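Local coordinates for putative enoyl-CoA hydratase/isomerase (Mycobacterium abscessus, PDB 3RSI) that belongs to the crotonase superfamily and probably adds water to, or isomerises, the double bond of an enoyl-CoA thioester, at the interface of chains A and B. Residues are numbered along the deposited sequence; one frame, centred on the assembly and turned at random. Chains: chain A/B, Putative enoyl-CoA hydratase/isomerase.

Contact 1: the interface of chains A and B. Residues chain A 211, 215, 218, 238, 241; chain B 145, 147, 151.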
loop_
_atom_site.group_PDB
_atom_site.type_symbol
_atom_site.label_atom_id
_atom_site.label_comp_id
_atom_site.label_asym_id
_atom_site.label_seq_id
_atom_site.Cartn_x
_atom_site.Cartn_y
_atom_site.Cartn_z
ATOM N N ALA A 211 6.278 11.972 22.345
ATOM C CA ALA A 211 5.694 12.148 21.005
ATOM C C ALA A 211 6.042 10.988 20.048
ATOM O O ALA A 211 5.170 10.463 19.354
ATOM C CB ALA A 211 6.130 13.487 20.414
ATOM N N ALA A 215 3.241 8.344 18.882
ATOM C CA ALA A 215 3.086 8.344 17.426
ATOM C C ALA A 215 3.188 6.923 16.913
ATOM O O ALA A 215 2.301 6.454 16.192
ATOM C CB ALA A 215 4.141 9.241 16.740
ATOM N N ALA A 218 0.115 4.972 17.993
ATOM C CA ALA A 218 -1.083 5.389 17.207
ATOM C C ALA A 218 -1.053 4.810 15.789
ATOM O O ALA A 218 -2.059 4.301 15.275
ATOM C CB ALA A 218 -1.181 6.944 17.143
ATOM N N THR A 238 -2.975 11.063 21.024
ATOM C CA THR A 238 -2.509 12.411 20.728
ATOM C C THR A 238 -2.635 13.363 21.952
ATOM O O THR A 238 -1.732 14.155 22.240
ATOM C CB THR A 238 -3.212 12.949 19.472
ATOM O OG1 THR A 238 -2.775 12.171 18.329
ATOM C CG2 THR A 238 -2.915 14.417 19.244
ATOM N N VAL A 241 0.183 13.981 24.417
ATOM C CA VAL A 241 1.289 14.665 23.742
ATOM C C VAL A 241 1.023 16.153 23.714
ATOM O O VAL A 241 1.905 16.950 24.069
ATOM C CB VAL A 241 1.507 14.153 22.317
ATOM C CG1 VAL A 241 2.591 14.991 21.610
ATOM C CG2 VAL A 241 1.861 12.667 22.339
ATOM N N VAL B 145 2.661 15.550 17.750
ATOM C CA VAL B 145 2.429 14.498 16.766
ATOM C C VAL B 145 1.499 14.968 15.643
ATOM O O VAL B 145 0.680 15.849 15.850
ATOM C CB VAL B 145 1.870 13.225 17.427
ATOM C CG1 VAL B 145 2.946 12.558 18.350
ATOM C CG2 VAL B 145 0.553 13.510 18.140
ATOM N N GLY B 147 -1.479 14.489 14.503
ATOM C CA GLY B 147 -2.729 13.873 14.938
ATOM C C GLY B 147 -3.961 14.366 14.194
ATOM O O GLY B 147 -5.081 14.208 14.674
ATOM N N MET B 151 -1.443 9.566 11.368
ATOM C CA MET B 151 -1.015 8.328 12.016
ATOM C C MET B 151 -1.941 7.166 11.657
ATOM O O MET B 151 -1.484 6.059 11.486
ATOM C CB MET B 151 -0.871 8.531 13.521
ATOM C CG MET B 151 0.250 9.534 13.841
ATOM S SD MET B 151 0.533 9.880 15.584
ATOM C CE MET B 151 -0.859 10.942 15.930
#
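B:Val145, from a loop with extended backbone (phi -125°, psi 152°), and B:Met151, from the start of helix 150-157, enter the groove between two helices of chain A, where A:Ala211, A:Ala215 and A:Ala218 on one wall and A:Thr238 and A:Val241 on the other all have helical torsions. B:Val145 divides its two methyls between the walls. CG1, anti to its own carbonyl carbon, points at the first helix, lying 3.8 Å from A:Ala211 CA and 3.9 Å from A:Ala215 CB. CG2 turns to the second helix and meets the methyl CG2 of A:Thr238 at 3.7 Å, the two side chains sliding past each other in opposite directions. A:Val241 covers the same valine with both of its methyls, CG1 approaching B:Val145 CG1 to 4.1 Å. B:Met151 works through the end of its chain. It runs straight through chi2 and bends at chi3 (-76°), which lays the thioether sulfur SD along the alanine wall, 3.5 Å from A:Ala215 CA and 3.7 Å from A:Ala218 CB, and swings the terminal methyl CE across to the hydroxyl OG1 of A:Thr238 at 3.3 Å. That threonine therefore touches both intruding side chains, its methyl lying beside the valine and its hydroxyl touching both the valine's CG2 and the methionine's CE. The short alanine side chains let the sulfur come down close to the helix backbone. The patch hides 124 Å² in total and joins helices 209-222 and 227-242 of chain A to the loop ahead of helix 150-157, and that helix's first turn, in chain B.

Contact 2: the interface of chains A and B. Residues chain A 222-226, 230; chain B 152, 155-156, 225.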
loop_
_atom_site.group_PDB
_atom_site.type_symbol
_atom_site.label_atom_id
_atom_site.label_comp_id
_atom_site.label_asym_id
_atom_site.label_seq_id
_atom_site.Cartn_x
_atom_site.Cartn_y
_atom_site.Cartn_z
ATOM N N SER A 222 -3.971 1.928 15.381
ATOM C CA SER A 222 -5.025 2.324 14.451
ATOM C C SER A 222 -5.104 1.364 13.255
ATOM O O SER A 222 -6.182 1.126 12.709
ATOM C CB SER A 222 -4.835 3.792 14.006
ATOM O OG SER A 222 -3.674 3.990 13.207
ATOM N N GLY A 223 -3.966 0.780 12.882
ATOM C CA GLY A 223 -3.911 -0.209 11.830
ATOM C C GLY A 223 -4.686 0.240 10.599
ATOM O O GLY A 223 -4.631 1.407 10.222
ATOM N N TRP A 224 -5.441 -0.690 10.019
ATOM C CA TRP A 224 -6.269 -0.426 8.839
ATOM C C TRP A 224 -7.757 -0.574 9.210
ATOM O O TRP A 224 -8.616 -0.914 8.368
ATOM C CB TRP A 224 -5.884 -1.395 7.724
ATOM C CG TRP A 224 -4.574 -1.057 7.054
ATOM C CD1 TRP A 224 -4.420 -0.447 5.846
ATOM C CD2 TRP A 224 -3.239 -1.302 7.550
ATOM N NE1 TRP A 224 -3.081 -0.308 5.543
ATOM C CE2 TRP A 224 -2.335 -0.831 6.564
ATOM C CE3 TRP A 224 -2.722 -1.892 8.703
ATOM C CZ2 TRP A 224 -0.959 -0.919 6.711
ATOM C CZ3 TRP A 224 -1.328 -1.983 8.843
ATOM C CH2 TRP A 224 -0.477 -1.496 7.859
ATOM N N LEU A 225 -8.053 -0.260 10.467
ATOM C CA LEU A 225 -9.386 -0.389 11.029
ATOM C C LEU A 225 -10.319 0.701 10.489
ATOM O O LEU A 225 -9.855 1.715 9.952
ATOM C CB LEU A 225 -9.321 -0.288 12.546
ATOM C CG LEU A 225 -8.440 -1.283 13.307
ATOM C CD1 LEU A 225 -8.462 -0.919 14.824
ATOM C CD2 LEU A 225 -8.865 -2.745 13.055
ATOM N N ALA A 226 -11.622 0.459 10.621
ATOM C CA ALA A 226 -12.667 1.464 10.357
ATOM C C ALA A 226 -12.193 2.838 10.827
ATOM O O ALA A 226 -11.768 2.981 11.976
ATOM C CB ALA A 226 -14.005 1.066 11.063
ATOM N N ALA A 230 -10.351 4.116 14.252
ATOM C CA ALA A 230 -8.925 4.420 14.113
ATOM C C ALA A 230 -8.590 5.839 14.573
ATOM O O ALA A 230 -7.621 6.061 15.299
ATOM C CB ALA A 230 -8.479 4.212 12.660
ATOM N N VAL B 152 -3.226 7.449 11.485
ATOM C CA VAL B 152 -4.195 6.488 10.917
ATOM C C VAL B 152 -3.921 6.226 9.423
ATOM O O VAL B 152 -3.803 5.069 8.998
ATOM C CB VAL B 152 -5.624 7.034 11.070
ATOM C CG1 VAL B 152 -6.648 6.210 10.271
ATOM C CG2 VAL B 152 -6.022 7.106 12.562
ATOM N N LYS B 155 0.269 5.391 6.432
ATOM C CA LYS B 155 0.671 4.012 6.133
ATOM C C LYS B 155 -0.332 3.291 5.261
ATOM O O LYS B 155 0.009 2.273 4.688
ATOM C CB LYS B 155 0.877 3.173 7.406
ATOM C CG LYS B 155 -0.410 3.021 8.239
ATOM C CD LYS B 155 -0.291 2.020 9.325
ATOM C CE LYS B 155 -1.657 1.727 9.937
ATOM N NZ LYS B 155 -2.255 2.901 10.683
ATOM N N ARG B 156 -1.573 3.775 5.190
ATOM C CA ARG B 156 -2.559 3.156 4.303
ATOM C C ARG B 156 -2.355 3.557 2.852
ATOM O O ARG B 156 -2.861 2.890 1.941
ATOM C CB ARG B 156 -3.980 3.526 4.710
ATOM C CG ARG B 156 -4.316 3.152 6.125
ATOM C CD ARG B 156 -5.711 3.552 6.479
ATOM N NE ARG B 156 -5.966 3.308 7.893
ATOM C CZ ARG B 156 -7.159 3.053 8.421
ATOM N NH1 ARG B 156 -8.266 2.998 7.662
ATOM N NH2 ARG B 156 -7.231 2.817 9.712
ATOM N N LEU B 225 -11.819 -2.707 5.191
ATOM C CA LEU B 225 -12.717 -3.587 5.947
ATOM C C LEU B 225 -12.738 -5.006 5.373
ATOM O O LEU B 225 -12.383 -5.227 4.200
ATOM C CB LEU B 225 -14.133 -3.017 5.939
ATOM C CG LEU B 225 -14.315 -1.592 6.490
ATOM C CD1 LEU B 225 -15.743 -1.108 6.273
ATOM C CD2 LEU B 225 -13.908 -1.562 7.968
#
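B:Arg156 reaches A:Leu225 end-on, NH1 and NH2 both donating to the backbone carbonyl oxygen O of A:Leu225. The NH2 bond to that O, 2.9 Å long, lies in the carbonyl plane on a lone pair and bends to 146° at the hydrogen; the acceptor sits in the guanidinium plane. One face of the guanidinium packs on A:Trp224 CA, the opposite face on B:Val152 CG1, so the flat group is held between the two chains. Its weaker bonds go to A:Gly223 O. B:Lys155 NZ donates more firmly to the same A:Gly223 O at 2.8 Å, and also to B:Val152 O at 3.2 Å within its own helix. The bend at chi4 (-67°) turns the terminal amine NZ toward these carbonyls while CE rests over the six-membered ring of A:Trp224, 3.8 Å from its centroid. At the other end of the indole, CD1 meets B:Arg156 CG at 3.6 Å, so the ring spans the aliphatic parts of both basic side chains. This closely fitted core contrasts with the looser margin, where B:Leu225 makes sparse contact through CD2, 4.1 Å from A:Ala226 CA. The patch hides 279 Å² and sets the loop joining helices 209-222 and 227-242 of chain A against helix 150-157 of chain B, with the equivalent loop of chain B at its rim.

Contact 1 and contact 2 have centres about 14 Å apart and form neighbouring parts of one A-B interface. Both draw on helices 209-222 and 227-242 of chain A and on helix 150-157 of chain B, where B:Met151 faces contact 1, while B:Val152, its neighbour in sequence, and B:Lys155 and B:Arg156 farther along serve contact 2. Apolar packing against the helix pair thus continues into polar anchoring of the loop that connects it. The deposited assembly holds three copies and the interface is not an exact two-fold, which suits a ring-like trimer; crotonase-family enzymes commonly build hexamers from trimers, so a biological role is likely.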